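Local atomic coordinates of beta-glucoside phosphorylase BglX (Unidentified, PDB entry 5VQE), a protein that probably catalyses the phosphorolysis of beta-glucosides, as a glycoside hydrolase family 3 enzyme whose pocket binds 2-deoxy-2-fluoroglucose. Residues A176-Y179 and C180-C183; L351-K354 and A355-R358. One frame throughout, in Å; residues are numbered along the deposited sequence.

Interaction 1 (A176-Y179 and C180-C183); sequences AKAY and CRGC
Cys180, Arg181, Gly182 and Cys183 each give their amide N-H to the carbonyl four residues back, so Ala176 to Cys183 form two unbroken turns of the helix 169-184. This helix follows strand 143-144 and precedes strand 191-195 in the family 3 N-terminal domain, consistent with a helix on the outside of a TIM barrel. Arg181 N reaches Lys177 O at 2.9 Å, while Cys183 N meets Tyr179 O at 3.1 Å. The Arg181 side chain folds back over the preceding turn: its bend at chi3 (-58°) brings the guanidinium over Ala178, whose CA lies against one face, off-centre toward the rim and 3.7 Å from Arg181 CZ. Arg181 NH2 also packs against Ala178 CB at 3.4 Å, and the same nitrogen forms a salt bridge to Glu122 of helix 122-138, with Glu126 a longer, weak ion partner. Replacing Arg181 with a leucine would probably cost Glu122 this salt bridge and strip Ala178 of its flat guanidinium cover. On another side of the helix, the Tyr179 ring swings out with CG anti to the backbone N (chi1 177°), bringing Tyr179 CE1 near Cys183 SG. The phenol oxygen is tied to Leu93 O and Thr144 OG1, which should restrain the ring from tilting; Leu128 and Cys132 of helix 122-138 touch it as well. The ring and Cys183 make a sulfur-aromatic contact one turn apart. Its approach is oblique: Cys183 SG stands 4.0 Å from the centroid of the Tyr179 ring, 38° off the normal, and comes closest to Tyr179 CE1, at 3.3 Å.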
ATOM      1  N   ALA A 176      -4.625  -6.026 -10.419  1.00 10.93           N
ATOM      2  CA  ALA A 176      -3.548  -5.055 -10.588  1.00 10.03           C
ATOM      3  C   ALA A 176      -3.570  -4.436 -11.981  1.00 11.47           C
ATOM      4  O   ALA A 176      -3.326  -3.235 -12.136  1.00  9.65           O
ATOM      5  CB  ALA A 176      -2.202  -5.718 -10.318  1.00 11.45           C
ATOM      6  N   LYS A 177      -3.844  -5.234 -13.015  1.00 10.82           N
ATOM      7  CA  LYS A 177      -3.949  -4.666 -14.357  1.00 14.64           C
ATOM      8  C   LYS A 177      -5.080  -3.650 -14.434  1.00 14.07           C
ATOM      9  O   LYS A 177      -4.949  -2.605 -15.088  1.00 13.00           O
ATOM     10  CB  LYS A 177      -4.182  -5.769 -15.387  1.00 16.25           C
ATOM     11  CG  LYS A 177      -2.982  -6.639 -15.713  1.00 15.81           C
ATOM     12  CD  LYS A 177      -3.387  -7.590 -16.845  1.00 19.38           C
ATOM     13  CE  LYS A 177      -2.297  -8.545 -17.257  1.00 30.50           C
ATOM     14  NZ  LYS A 177      -2.810  -9.490 -18.304  1.00 37.52           N
ATOM     15  N   ALA A 178      -6.205  -3.956 -13.787  1.00 14.40           N
ATOM     16  CA  ALA A 178      -7.342  -3.042 -13.762  1.00 12.61           C
ATOM     17  C   ALA A 178      -7.027  -1.768 -12.986  1.00 13.86           C
ATOM     18  O   ALA A 178      -7.398  -0.668 -13.416  1.00 12.83           O
ATOM     19  CB  ALA A 178      -8.557  -3.738 -13.160  1.00 13.02           C
ATOM     20  N   TYR A 179      -6.369  -1.892 -11.829  1.00 13.42           N
ATOM     21  CA  TYR A 179      -5.935  -0.704 -11.104  1.00 11.95           C
ATOM     22  C   TYR A 179      -5.105   0.185 -12.019  1.00 12.04           C
ATOM     23  O   TYR A 179      -5.323   1.401 -12.101  1.00 11.85           O
ATOM     24  CB  TYR A 179      -5.140  -1.101  -9.852  1.00 11.85           C
ATOM     25  CG  TYR A 179      -4.580   0.078  -9.065  1.00 11.81           C
ATOM     26  CD1 TYR A 179      -3.391   0.687  -9.448  1.00 10.39           C
ATOM     27  CD2 TYR A 179      -5.237   0.578  -7.942  1.00 14.02           C
ATOM     28  CE1 TYR A 179      -2.867   1.762  -8.742  1.00 14.20           C
ATOM     29  CE2 TYR A 179      -4.717   1.665  -7.227  1.00 13.22           C
ATOM     30  CZ  TYR A 179      -3.532   2.248  -7.638  1.00 14.58           C
ATOM     31  OH  TYR A 179      -2.990   3.319  -6.960  1.00 11.46           O
ATOM     32  N   CYS A 180      -4.160  -0.417 -12.740  1.00 11.93           N
ATOM     33  CA  CYS A 180      -3.322   0.362 -13.644  1.00 12.70           C
ATOM     34  C   CYS A 180      -4.147   0.998 -14.753  1.00 13.56           C
ATOM     35  O   CYS A 180      -3.866   2.128 -15.171  1.00 10.47           O
ATOM     36  CB  CYS A 180      -2.226  -0.515 -14.239  1.00 11.99           C
ATOM     37  SG  CYS A 180      -0.977  -1.069 -13.033  1.00 13.34           S
ATOM     38  N   ARG A 181      -5.154   0.289 -15.264  1.00 13.95           N
ATOM     39  CA  ARG A 181      -6.003   0.896 -16.286  1.00 16.37           C
ATOM     40  C   ARG A 181      -6.640   2.172 -15.766  1.00 15.48           C
ATOM     41  O   ARG A 181      -6.677   3.189 -16.470  1.00 13.76           O
ATOM     42  CB  ARG A 181      -7.084  -0.079 -16.749  1.00 19.36           C
ATOM     43  CG  ARG A 181      -6.615  -1.096 -17.769  1.00 25.15           C
ATOM     44  CD  ARG A 181      -7.800  -1.697 -18.545  1.00 26.82           C
ATOM     45  NE  ARG A 181      -8.791  -2.339 -17.681  1.00 29.76           N
ATOM     46  CZ  ARG A 181      -8.663  -3.562 -17.169  1.00 25.80           C
ATOM     47  NH1 ARG A 181      -7.579  -4.284 -17.414  1.00 28.19           N
ATOM     48  NH2 ARG A 181      -9.620  -4.063 -16.402  1.00 34.22           N
ATOM     49  N   GLY A 182      -7.148   2.134 -14.530  1.00 13.03           N
ATOM     50  CA  GLY A 182      -7.773   3.311 -13.954  1.00 13.86           C
ATOM     51  C   GLY A 182      -6.807   4.466 -13.791  1.00 13.99           C
ATOM     52  O   GLY A 182      -7.180   5.627 -13.969  1.00 15.25           O
ATOM     53  N   CYS A 183      -5.548   4.168 -13.451  1.00 11.77           N
ATOM     54  CA  CYS A 183      -4.578   5.239 -13.255  1.00 11.15           C
ATOM     55  C   CYS A 183      -4.177   5.878 -14.578  1.00 13.79           C
ATOM     56  O   CYS A 183      -4.032   7.103 -14.659  1.00 12.88           O
ATOM     57  CB  CYS A 183      -3.328   4.716 -12.531  1.00 12.62           C
ATOM     58  SG  CYS A 183      -3.597   4.204 -10.844  1.00 16.55           S
TER

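Interaction 2 (L351-K354 and A355-R358)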
ATOM      1  N   LEU A 351      14.526  11.044 -16.679  1.00 10.98           N
ATOM      2  CA  LEU A 351      14.084  12.095 -17.580  1.00 13.16           C
ATOM      3  C   LEU A 351      13.082  11.576 -18.595  1.00 12.08           C
ATOM      4  O   LEU A 351      12.165  12.303 -18.983  1.00 15.56           O
ATOM      5  CB  LEU A 351      15.288  12.695 -18.291  1.00 12.96           C
ATOM      6  CG  LEU A 351      16.256  13.447 -17.393  1.00 13.26           C
ATOM      7  CD1 LEU A 351      17.527  13.776 -18.162  1.00 16.24           C
ATOM      8  CD2 LEU A 351      15.604  14.698 -16.867  1.00 16.19           C
ATOM      9  N   GLY A 352      13.230  10.323 -19.026  1.00 11.81           N
ATOM     10  CA  GLY A 352      12.300   9.778 -19.998  1.00 13.01           C
ATOM     11  C   GLY A 352      10.883   9.680 -19.467  1.00 10.80           C
ATOM     12  O   GLY A 352       9.917   9.851 -20.215  1.00 12.73           O
ATOM     13  N   MET A 353      10.732   9.387 -18.174  1.00 11.08           N
ATOM     14  CA  MET A 353       9.384   9.343 -17.615  1.00 10.48           C
ATOM     15  C   MET A 353       8.813  10.747 -17.476  1.00 12.84           C
ATOM     16  O   MET A 353       7.603  10.945 -17.633  1.00 13.25           O
ATOM     17  CB  MET A 353       9.384   8.611 -16.269  1.00 11.29           C
ATOM     18  CG  MET A 353       9.400   7.086 -16.410  1.00 14.45           C
ATOM     19  SD  MET A 353       7.869   6.464 -17.138  1.00 14.01           S
ATOM     20  CE  MET A 353       8.342   4.840 -17.761  1.00 13.38           C
ATOM     21  N   LYS A 354       9.673  11.730 -17.192  1.00 11.73           N
ATOM     22  CA  LYS A 354       9.231  13.116 -17.150  1.00 10.84           C
ATOM     23  C   LYS A 354       8.777  13.581 -18.527  1.00 13.84           C
ATOM     24  O   LYS A 354       7.760  14.273 -18.651  1.00 13.21           O
ATOM     25  CB  LYS A 354      10.360  13.986 -16.601  1.00 14.48           C
ATOM     26  CG  LYS A 354      10.658  13.663 -15.145  1.00 12.84           C
ATOM     27  CD  LYS A 354      11.830  14.438 -14.572  1.00 10.71           C
ATOM     28  CE  LYS A 354      12.104  13.998 -13.139  1.00 10.55           C
ATOM     29  NZ  LYS A 354      12.996  14.897 -12.361  1.00 11.85           N
ATOM     30  N   ALA A 355       9.493  13.167 -19.577  1.00 12.58           N
ATOM     31  CA  ALA A 355       9.067  13.470 -20.937  1.00 13.84           C
ATOM     32  C   ALA A 355       7.800  12.710 -21.304  1.00 15.21           C
ATOM     33  O   ALA A 355       6.928  13.248 -21.995  1.00 13.44           O
ATOM     34  CB  ALA A 355      10.186  13.143 -21.923  1.00 16.18           C
ATOM     35  N   LYS A 356       7.671  11.460 -20.846  1.00 14.58           N
ATOM     36  CA  LYS A 356       6.458  10.694 -21.126  1.00 14.64           C
ATOM     37  C   LYS A 356       5.228  11.421 -20.598  1.00 15.55           C
ATOM     38  O   LYS A 356       4.183  11.457 -21.257  1.00 14.02           O
ATOM     39  CB  LYS A 356       6.572   9.297 -20.508  1.00 14.44           C
ATOM     40  CG  LYS A 356       5.387   8.358 -20.747  1.00 15.99           C
ATOM     41  CD  LYS A 356       5.551   7.072 -19.927  1.00 17.05           C
ATOM     42  CE  LYS A 356       4.272   6.247 -19.883  1.00 18.02           C
ATOM     43  NZ  LYS A 356       3.949   5.681 -21.202  1.00 16.60           N
ATOM     44  N   LEU A 357       5.338  11.992 -19.401  1.00 15.07           N
ATOM     45  CA  LEU A 357       4.275  12.771 -18.786  1.00 16.38           C
ATOM     46  C   LEU A 357       4.116  14.155 -19.403  1.00 18.12           C
ATOM     47  O   LEU A 357       3.164  14.863 -19.056  1.00 16.22           O
ATOM     48  CB  LEU A 357       4.556  12.916 -17.288  1.00 15.01           C
ATOM     49  CG  LEU A 357       4.398  11.661 -16.430  1.00 15.10           C
ATOM     50  CD1 LEU A 357       5.025  11.869 -15.072  1.00 15.28           C
ATOM     51  CD2 LEU A 357       2.923  11.294 -16.281  1.00 18.11           C
ATOM     52  N   ARG A 358       5.034  14.556 -20.282  1.00 16.92           N
ATOM     53  CA  ARG A 358       5.035  15.885 -20.890  1.00 18.42           C
ATOM     54  C   ARG A 358       5.113  16.982 -19.833  1.00 20.35           C
ATOM     55  O   ARG A 358       4.475  18.028 -19.954  1.00 21.90           O
ATOM     56  CB  ARG A 358       3.810  16.082 -21.787  1.00 22.04           C
ATOM     57  CG  ARG A 358       3.507  14.882 -22.652  1.00 24.75           C
ATOM     58  CD  ARG A 358       2.876  15.292 -23.970  1.00 31.65           C
ATOM     59  NE  ARG A 358       3.887  15.715 -24.939  1.00 38.23           N
ATOM     60  CZ  ARG A 358       4.262  15.020 -26.012  1.00 33.77           C
ATOM     61  NH1 ARG A 358       3.715  13.846 -26.296  1.00 38.26           N
ATOM     62  NH2 ARG A 358       5.194  15.511 -26.816  1.00 34.17           N
TER
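Met353 and Lys356 run side by side near the C-terminal end of helix 340-356, their side chains pointing the same way. The Met353 chain bends at chi2 (-67°), which brings its sulfur against Lys356 CD, and Met353 SD rests 3.7 Å from Lys356 CD; the methyl Met353 CE is more distant, 4.2 Å from the same carbon. Lys356 NZ is hydrogen-bonded to Pro10 O. Lys354 goes a different way: its extended chain carries NZ into a cluster of three oxygens, Gly60 O, Pro86 O and Gln36 OE1, while its stem touches Leu88 of strand 88-91. Leu357 sits over the end of the turn, with CG 3.5 Å from Met353 O, the carbonyl that accepts the Leu357 amide at N to O 3.1 Å. The chain then leaves the helix in a Schellman motif, with Arg358 at positive phi (59°). An additional bond joins Arg358 N to Ala355 O at 2.9 Å. The chemistry divides along each lysine. Their aliphatic stems lie against sulfur or hydrocarbon, whereas the ammonium groups find their hydrogen-bond partners in backbone carbonyls and the Gln36 side-chain amide in other parts of the chain, an environment that would be expected to keep a buried Lys354 charged.

In the fold
Both are local contacts between successive helical turns, on different helices: 169-184 for interaction 1 and 340-356 for interaction 2. Their centres lie 20 Å apart and their nearest atoms about 8 Å, without touching. Interaction 1 is nearer the middle of the chain and mostly buried; Tyr179 is about 10 Å from the bound sugar, the Tyr179 hydroxyl meets a backbone carbonyl and a threonine hydroxyl, and Arg181 a carboxylate. Interaction 2 lies farther out, at the C-terminal end of its helix, where the exposure rises toward Arg358. There the lysine ammonium groups are hydrogen-bonded mainly to main-chain oxygens, and the sulfur packs against a methylene instead of an aromatic ring.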